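Local coordinates for beta-phosphoglucomutase (Bacteroides vulgatus, PDB 3DV9), which is a putative beta-phosphoglucomutase of the haloacid dehalogenase superfamily, probably interconverting beta-glucose 1-phosphate and glucose 6-phosphate with the aid of magnesium, at residues A61-G66 against G211-N216; L114-K119 against K235-L240. All blocks are in the same frame, centred on the assembly; numbering follows the deposited sequence. Where two conformers were deposited one is given.

Contact 1: residues A61-G66 against G211-N216. With MG (magnesium ion), chain B.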
ATOM      1  N   ALA A  61     -14.208  -0.039  -5.941  1.00 23.35           N
ATOM      2  CA  ALA A  61     -12.958  -0.835  -5.987  1.00 23.88           C
ATOM      3  C   ALA A  61     -11.749  -0.055  -5.455  1.00 22.96           C
ATOM      4  O   ALA A  61     -10.911  -0.598  -4.748  1.00 24.38           O
ATOM      5  CB  ALA A  61     -12.672  -1.378  -7.414  1.00 24.83           C
ATOM      6  N   TYR A  62     -11.670   1.226  -5.830  1.00 23.14           N
ATOM      7  CA  TYR A  62     -10.638   2.097  -5.293  1.00 19.05           C
ATOM      8  C   TYR A  62     -10.787   2.229  -3.758  1.00 19.74           C
ATOM      9  O   TYR A  62      -9.796   2.205  -3.046  1.00 19.66           O
ATOM     10  CB  TYR A  62     -10.650   3.433  -6.010  1.00 19.85           C
ATOM     11  CG  TYR A  62      -9.849   3.459  -7.282  1.00 16.19           C
ATOM     12  CD1 TYR A  62      -8.462   3.649  -7.243  1.00 16.72           C
ATOM     13  CD2 TYR A  62     -10.469   3.345  -8.531  1.00 17.54           C
ATOM     14  CE1 TYR A  62      -7.698   3.734  -8.430  1.00 18.07           C
ATOM     15  CE2 TYR A  62      -9.711   3.430  -9.720  1.00 16.40           C
ATOM     16  CZ  TYR A  62      -8.324   3.591  -9.653  1.00 16.80           C
ATOM     17  OH  TYR A  62      -7.539   3.713 -10.800  1.00 18.51           O
HETATM   18  N   MSE A  63     -12.018   2.405  -3.267  1.00 18.62           N
HETATM   19  CA  MSE A  63     -12.231   2.499  -1.818  1.00 18.28           C
HETATM   20  C   MSE A  63     -11.762   1.244  -1.082  1.00 19.18           C
HETATM   21  O   MSE A  63     -11.183   1.365   0.016  1.00 21.01           O
HETATM   22  CB  MSE A  63     -13.699   2.795  -1.511  1.00 16.20           C
HETATM   23  CG  MSE A  63     -14.082   4.238  -1.935  1.00 17.67           C
HETATM   24 SE   MSE A  63     -13.197   5.593  -0.886  0.70 22.40          SE
HETATM   25  CE  MSE A  63     -13.693   5.014   0.906  1.00 24.15           C
ATOM     26  N   HIS A  64     -11.965   0.079  -1.708  1.00 20.16           N
ATOM     27  CA  HIS A  64     -11.550  -1.234  -1.167  1.00 21.14           C
ATOM     28  C   HIS A  64     -10.100  -1.647  -1.521  1.00 22.14           C
ATOM     29  O   HIS A  64      -9.662  -2.749  -1.163  1.00 23.43           O
ATOM     30  CB  HIS A  64     -12.531  -2.351  -1.559  1.00 21.60           C
ATOM     31  CG  HIS A  64     -13.903  -2.163  -0.992  1.00 26.33           C
ATOM     32  ND1 HIS A  64     -14.130  -1.994   0.357  1.00 29.13           N
ATOM     33  CD2 HIS A  64     -15.115  -2.090  -1.591  1.00 28.40           C
ATOM     34  CE1 HIS A  64     -15.422  -1.810   0.561  1.00 31.15           C
ATOM     35  NE2 HIS A  64     -16.044  -1.886  -0.604  1.00 31.11           N
ATOM     36  N   GLU A  65      -9.344  -0.747  -2.167  1.00 21.07           N
ATOM     37  CA  GLU A  65      -7.940  -1.017  -2.493  1.00 22.25           C
ATOM     38  C   GLU A  65      -7.167  -1.519  -1.264  1.00 23.32           C
ATOM     39  O   GLU A  65      -7.172  -0.885  -0.221  1.00 23.30           O
ATOM     40  CB  GLU A  65      -7.260   0.238  -3.058  1.00 21.25           C
ATOM     41  CG  GLU A  65      -5.801  -0.012  -3.403  1.00 21.31           C
ATOM     42  CD  GLU A  65      -5.165   1.157  -4.145  1.00 21.91           C
ATOM     43  OE1 GLU A  65      -5.888   2.058  -4.641  1.00 20.58           O
ATOM     44  OE2 GLU A  65      -3.942   1.148  -4.191  1.00 21.28           O
ATOM     45  N   GLY A  66      -6.493  -2.668  -1.400  1.00 24.97           N
ATOM     46  CA  GLY A  66      -5.787  -3.293  -0.296  1.00 26.54           C
ATOM     47  C   GLY A  66      -6.507  -4.396   0.452  1.00 27.30           C
ATOM     48  O   GLY A  66      -5.877  -5.203   1.143  1.00 28.43           O
ATOM     49  N   GLY A 211      -4.429   8.285  -7.157  1.00 19.12           N
ATOM     50  CA  GLY A 211      -5.681   7.818  -7.772  1.00 18.78           C
ATOM     51  C   GLY A 211      -6.741   8.895  -7.894  1.00 19.12           C
ATOM     52  O   GLY A 211      -6.431  10.080  -7.848  1.00 19.57           O
ATOM     53  N   PRO A 212      -8.005   8.479  -8.037  1.00 19.07           N
ATOM     54  CA  PRO A 212      -9.164   9.361  -8.289  1.00 19.48           C
ATOM     55  C   PRO A 212      -9.852   9.939  -7.038  1.00 20.05           C
ATOM     56  O   PRO A 212     -10.809  10.757  -7.153  1.00 20.06           O
ATOM     57  CB  PRO A 212     -10.132   8.435  -9.007  1.00 20.82           C
ATOM     58  CG  PRO A 212      -9.843   7.069  -8.440  1.00 20.47           C
ATOM     59  CD  PRO A 212      -8.380   7.050  -8.053  1.00 19.18           C
ATOM     60  N   LEU A 213      -9.417   9.477  -5.859  1.00 20.34           N
ATOM     61  CA  LEU A 213     -10.044   9.864  -4.586  1.00 20.09           C
ATOM     62  C   LEU A 213      -9.545  11.213  -4.082  1.00 19.61           C
ATOM     63  O   LEU A 213      -8.454  11.662  -4.436  1.00 19.87           O
ATOM     64  CB  LEU A 213      -9.818   8.785  -3.501  1.00 20.05           C
ATOM     65  CG  LEU A 213     -10.237   7.348  -3.914  1.00 21.03           C
ATOM     66  CD1 LEU A 213      -9.977   6.354  -2.749  1.00 27.70           C
ATOM     67  CD2 LEU A 213     -11.676   7.279  -4.387  1.00 21.33           C
ATOM     68  N   HIS A 214     -10.371  11.863  -3.259  1.00 19.35           N
ATOM     69  CA  HIS A 214      -9.973  13.133  -2.631  1.00 18.93           C
ATOM     70  C   HIS A 214      -8.888  12.919  -1.583  1.00 18.68           C
ATOM     71  O   HIS A 214      -8.912  11.898  -0.884  1.00 20.03           O
ATOM     72  CB  HIS A 214     -11.188  13.803  -1.964  1.00 17.93           C
ATOM     73  CG  HIS A 214     -10.989  15.269  -1.672  1.00 18.67           C
ATOM     74  ND1 HIS A 214     -10.412  15.739  -0.511  1.00 20.22           N
ATOM     75  CD2 HIS A 214     -11.342  16.362  -2.379  1.00 18.35           C
ATOM     76  CE1 HIS A 214     -10.395  17.059  -0.525  1.00 20.60           C
ATOM     77  NE2 HIS A 214     -10.940  17.467  -1.661  1.00 20.48           N
ATOM     78  N   ASP A 215      -7.959  13.869  -1.477  1.00 19.10           N
ATOM     79  CA  ASP A 215      -6.930  13.837  -0.428  1.00 18.90           C
ATOM     80  C   ASP A 215      -7.536  13.532   0.917  1.00 19.74           C
ATOM     81  O   ASP A 215      -6.933  12.809   1.711  1.00 19.07           O
ATOM     82  CB  ASP A 215      -6.152  15.154  -0.315  1.00 19.15           C
ATOM     83  CG  ASP A 215      -5.193  15.381  -1.500  1.00 21.62           C
ATOM     84  OD1 ASP A 215      -4.955  14.428  -2.298  1.00 23.76           O
ATOM     85  OD2 ASP A 215      -4.689  16.518  -1.641  1.00 23.26           O
ATOM     86  N   ASN A 216      -8.713  14.119   1.206  1.00 20.62           N
ATOM     87  CA  ASN A 216      -9.302  13.912   2.551  1.00 21.17           C
ATOM     88  C   ASN A 216      -9.543  12.450   2.932  1.00 21.59           C
ATOM     89  O   ASN A 216      -9.489  12.083   4.109  1.00 21.82           O
ATOM     90  CB  ASN A 216     -10.582  14.756   2.728  1.00 22.00           C
ATOM     91  CG  ASN A 216     -10.293  16.264   2.754  1.00 24.32           C
ATOM     92  OD1 ASN A 216      -9.134  16.714   2.714  1.00 28.35           O
ATOM     93  ND2 ASN A 216     -11.362  17.061   2.792  1.00 26.96           N
TER
HETATM   94 MG    MG B 301      -2.237   0.597  -3.138  1.00 15.35          MG
HETATM   95  O   HOH W   1      -3.004   0.503  -0.866  1.00 20.62           O
HETATM   96  O   HOH W   2      -2.799  -1.383  -2.696  0.40 22.55           O
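Y62 and P212 meet beside the magnesium site of this HAD-type enzyme, where the end of helix 58-63 comes up against the loop following strand 204-208. P212 turns its CG-CD edge down onto one face of the phenol ring: its CG sits 3.6 Å from the centroid of the Y62 ring and only 5° off the ring normal, a CH-pi contact. The neighbouring methylene drifts toward the rim, with P212 CD 3.4 Å from Y62 CE1. Beyond the proline, both L213 methyls reach M63, a selenomethionine, CD1 being the closer (L213 CD1 to M63 SE 3.8 Å); L213 CD2 also lies 4.3 Å from Y62 CB. The bend of the M63 chain at chi2 (-67°) sets SE against the leucine. No hydrogen bond crosses here; the fit is purely apolar, and at the surface. The loop is tied down from its own side by N209, whose amide bonds to G211 N, L213 O and D215 OD1, and H214 caps the next helix, its ND1 accepting from N216 N at 2.9 Å. The helix ends at M63, and two residues on E65, with CG anti to its N (chi1 180°) and an extended chain, carries OE2 to within 2.1 Å of the magnesium ion. D29 OD2, the backbone O of D31, N190 OD1 and two waters also bind the ion. A DxD-type motif, here D29 and D31, at the end of strand 25-29 is the mark of HAD active sites, and E65 adds a further carboxylate to it.

Contact 2: residues L114-K119 against K235-L240; sequences LEVLTK and KNWETL
V116 and W237 form the tight inner half of this helix-helix contact. The CG2 branch of V116 meets the root of the tryptophan, 3.8 Å from W237 CB, the two side chains crossing at about a right angle. W237 in turn rests on V26 of strand 25-29, and V116 also packs on F233, so this half is closed off from solvent. The two short helical segments run nearly in the same direction, 26° apart, with their axes 10.1 Å from each other at closest approach.

The outer half is looser and polar. K119 stretches out across the gap with a fully extended chain, its CD passing W237 CD1 at 4.1 Å as lysine and indole slide by each other in opposite directions. At its end, K119 NZ donates to E238 OE1 at 2.9 Å, approaching from above the carboxylate plane, 51° out of it. E238 can present that oxygen because its chain bends at chi2 (99°), bringing the acid back toward the lysine. The same ammonium also bonds to N234 OD1, and a long salt bridge of 3.9 Å links K119 NZ to E115 OE2 one turn back on its own helix. Were the lysine replaced by an alanine, its methylenes would be gone from W237 CD1, E238 would probably lose its cationic mate and N234 OD1 its donor from NZ, and E115 and E238 would probably be left with less to offset their like charges. One lysine therefore does two jobs: its methylenes extend the apolar packing outward, and its charge probably balances two acids on different helices at the solvent boundary.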
ATOM      1  N   LEU A 114      11.221   4.280  -9.238  1.00 18.28           N
ATOM      2  CA  LEU A 114      12.578   3.708  -9.361  1.00 18.93           C
ATOM      3  C   LEU A 114      13.619   4.695  -8.823  1.00 18.66           C
ATOM      4  O   LEU A 114      14.549   4.277  -8.115  1.00 18.51           O
ATOM      5  CB  LEU A 114      12.845   3.336 -10.823  1.00 18.16           C
ATOM      6  CG  LEU A 114      14.286   2.900 -11.103  1.00 19.63           C
ATOM      7  CD1 LEU A 114      14.657   1.700 -10.301  1.00 17.24           C
ATOM      8  CD2 LEU A 114      14.382   2.575 -12.595  1.00 20.33           C
ATOM      9  N   GLU A 115      13.456   5.982  -9.128  1.00 17.94           N
ATOM     10  CA  GLU A 115      14.393   6.973  -8.642  1.00 19.01           C
ATOM     11  C   GLU A 115      14.437   7.039  -7.111  1.00 18.07           C
ATOM     12  O   GLU A 115      15.519   7.067  -6.502  1.00 18.63           O
ATOM     13  CB  GLU A 115      14.098   8.337  -9.206  1.00 18.78           C
ATOM     14  CG  GLU A 115      15.151   9.365  -8.742  1.00 22.93           C
ATOM     15  CD  GLU A 115      14.973  10.709  -9.440  1.00 27.81           C
ATOM     16  OE1 GLU A 115      14.210  10.786 -10.433  1.00 31.01           O
ATOM     17  OE2 GLU A 115      15.599  11.686  -9.007  1.00 29.33           O
ATOM     18  N   VAL A 116      13.285   7.120  -6.459  1.00 17.88           N
ATOM     19  CA  VAL A 116      13.297   7.175  -4.995  1.00 17.89           C
ATOM     20  C   VAL A 116      13.847   5.893  -4.334  1.00 18.25           C
ATOM     21  O   VAL A 116      14.577   5.989  -3.348  1.00 17.06           O
ATOM     22  CB  VAL A 116      11.941   7.652  -4.392  1.00 18.35           C
ATOM     23  CG1 VAL A 116      10.892   6.490  -4.344  1.00 18.16           C
ATOM     24  CG2 VAL A 116      12.174   8.293  -3.032  1.00 17.43           C
ATOM     25  N   LEU A 117      13.555   4.730  -4.905  1.00 17.46           N
ATOM     26  CA  LEU A 117      14.057   3.437  -4.389  1.00 17.05           C
ATOM     27  C   LEU A 117      15.574   3.393  -4.502  1.00 17.81           C
ATOM     28  O   LEU A 117      16.263   2.890  -3.614  1.00 17.45           O
ATOM     29  CB  LEU A 117      13.440   2.275  -5.161  1.00 17.37           C
ATOM     30  CG  LEU A 117      11.977   2.040  -4.756  1.00 16.25           C
ATOM     31  CD1 LEU A 117      11.254   1.147  -5.790  1.00 18.47           C
ATOM     32  CD2 LEU A 117      11.917   1.486  -3.297  1.00 15.47           C
ATOM     33  N   THR A 118      16.111   3.941  -5.582  1.00 17.94           N
ATOM     34  CA  THR A 118      17.584   3.939  -5.760  0.60 17.93           C
ATOM     35  C   THR A 118      18.253   4.843  -4.718  1.00 18.37           C
ATOM     36  O   THR A 118      19.346   4.508  -4.227  1.00 18.25           O
ATOM     37  CB  THR A 118      18.012   4.300  -7.220  0.60 18.14           C
ATOM     38  OG1 THR A 118      17.754   5.688  -7.481  0.60 20.13           O
ATOM     39  CG2 THR A 118      17.254   3.461  -8.222  0.60 18.41           C
ATOM     40  N   LYS A 119      17.584   5.955  -4.356  1.00 17.06           N
ATOM     41  CA  LYS A 119      18.143   6.884  -3.354  1.00 18.41           C
ATOM     42  C   LYS A 119      18.129   6.154  -2.009  1.00 18.60           C
ATOM     43  O   LYS A 119      19.119   6.182  -1.260  1.00 19.32           O
ATOM     44  CB  LYS A 119      17.229   8.105  -3.201  1.00 17.60           C
ATOM     45  CG  LYS A 119      17.322   9.087  -4.369  1.00 19.26           C
ATOM     46  CD  LYS A 119      16.316  10.188  -4.146  1.00 19.56           C
ATOM     47  CE  LYS A 119      16.236  11.080  -5.328  1.00 22.10           C
ATOM     48  NZ  LYS A 119      15.174  12.146  -5.127  1.00 21.81           N
ATOM     49  N   LYS A 235      10.825  13.875  -5.118  1.00 19.15           N
ATOM     50  CA  LYS A 235      11.499  15.178  -5.070  1.00 20.78           C
ATOM     51  C   LYS A 235      11.799  15.617  -3.628  1.00 20.14           C
ATOM     52  O   LYS A 235      12.799  16.309  -3.348  1.00 21.00           O
ATOM     53  CB  LYS A 235      10.613  16.225  -5.719  1.00 21.20           C
ATOM     54  CG  LYS A 235      11.192  17.608  -5.759  1.00 26.70           C
ATOM     55  CD  LYS A 235      10.340  18.518  -6.639  1.00 32.21           C
ATOM     56  CE  LYS A 235       8.891  18.602  -6.169  1.00 36.60           C
ATOM     57  NZ  LYS A 235       8.019  19.365  -7.131  1.00 41.57           N
ATOM     58  N   ASN A 236      10.906  15.230  -2.741  1.00 19.81           N
ATOM     59  CA  ASN A 236      10.982  15.585  -1.338  1.00 20.29           C
ATOM     60  C   ASN A 236      11.779  14.618  -0.460  1.00 20.55           C
ATOM     61  O   ASN A 236      11.961  14.866   0.736  1.00 20.33           O
ATOM     62  CB  ASN A 236       9.567  15.734  -0.809  1.00 20.66           C
ATOM     63  CG  ASN A 236       8.969  17.061  -1.180  1.00 22.30           C
ATOM     64  OD1 ASN A 236       9.233  18.073  -0.529  1.00 21.74           O
ATOM     65  ND2 ASN A 236       8.178  17.079  -2.249  1.00 21.08           N
ATOM     66  N   TRP A 237      12.280  13.542  -1.058  1.00 20.04           N
ATOM     67  CA  TRP A 237      12.936  12.492  -0.256  1.00 20.29           C
ATOM     68  C   TRP A 237      14.133  13.047   0.580  1.00 20.70           C
ATOM     69  O   TRP A 237      14.261  12.807   1.793  1.00 20.41           O
ATOM     70  CB  TRP A 237      13.395  11.313  -1.150  1.00 21.75           C
ATOM     71  CG  TRP A 237      14.105  10.374  -0.259  1.00 20.77           C
ATOM     72  CD1 TRP A 237      15.431  10.162  -0.190  1.00 24.06           C
ATOM     73  CD2 TRP A 237      13.500   9.599   0.800  1.00 21.64           C
ATOM     74  NE1 TRP A 237      15.710   9.262   0.832  1.00 22.75           N
ATOM     75  CE2 TRP A 237      14.539   8.909   1.455  1.00 23.27           C
ATOM     76  CE3 TRP A 237      12.176   9.432   1.248  1.00 22.18           C
ATOM     77  CZ2 TRP A 237      14.299   8.047   2.554  1.00 22.14           C
ATOM     78  CZ3 TRP A 237      11.932   8.574   2.335  1.00 23.27           C
ATOM     79  CH2 TRP A 237      12.991   7.895   2.971  1.00 23.28           C
ATOM     80  N   GLU A 238      15.034  13.749  -0.078  1.00 20.74           N
ATOM     81  CA  GLU A 238      16.239  14.294   0.599  1.00 23.41           C
ATOM     82  C   GLU A 238      15.883  15.139   1.828  1.00 23.69           C
ATOM     83  O   GLU A 238      16.438  14.921   2.919  1.00 23.06           O
ATOM     84  CB  GLU A 238      17.108  15.068  -0.392  1.00 25.11           C
ATOM     85  CG  GLU A 238      17.556  14.172  -1.581  1.00 29.61           C
ATOM     86  CD  GLU A 238      16.721  14.341  -2.879  1.00 36.33           C
ATOM     87  OE1 GLU A 238      15.492  13.974  -2.938  1.00 29.57           O
ATOM     88  OE2 GLU A 238      17.354  14.862  -3.864  1.00 40.47           O
ATOM     89  N   THR A 239      14.921  16.043   1.649  1.00 22.24           N
ATOM     90  CA  THR A 239      14.452  16.942   2.738  1.00 23.08           C
ATOM     91  C   THR A 239      13.775  16.134   3.827  1.00 22.00           C
ATOM     92  O   THR A 239      13.923  16.416   5.024  1.00 21.54           O
ATOM     93  CB  THR A 239      13.490  17.996   2.166  1.00 22.37           C
ATOM     94  OG1 THR A 239      14.204  18.754   1.189  1.00 27.72           O
ATOM     95  CG2 THR A 239      12.932  18.967   3.281  1.00 25.48           C
ATOM     96  N   LEU A 240      13.028  15.114   3.422  1.00 20.58           N
ATOM     97  CA  LEU A 240      12.310  14.325   4.407  1.00 20.31           C
ATOM     98  C   LEU A 240      13.301  13.495   5.216  1.00 19.53           C
ATOM     99  O   LEU A 240      13.231  13.478   6.464  1.00 20.46           O
ATOM    100  CB  LEU A 240      11.281  13.430   3.685  1.00 20.25           C
ATOM    101  CG  LEU A 240      10.548  12.467   4.611  1.00 22.41           C
ATOM    102  CD1 LEU A 240       9.734  13.201   5.675  1.00 21.91           C
ATOM    103  CD2 LEU A 240       9.669  11.532   3.780  1.00 23.27           C
TER

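Overall arrangement
Contact 1 lies at the surface, next to the metal site, while contact 2 is partly buried and further from the centre of the chain; their centres are about 24 Å apart and their nearest atoms about 13 Å. They share no helix, yet both draw on the same parallel sheet: the loop of 211-216 follows strand 204-208, and helices 113-122 and 230-244 both reach side chains of strand 25-29. Their chemistry differs too. Contact 1 is wholly apolar across its interface, with proline against an aromatic face, though E65 of the same segment binds the magnesium ion. Contact 2 grades from a buried hydrocarbon patch to a charged rim.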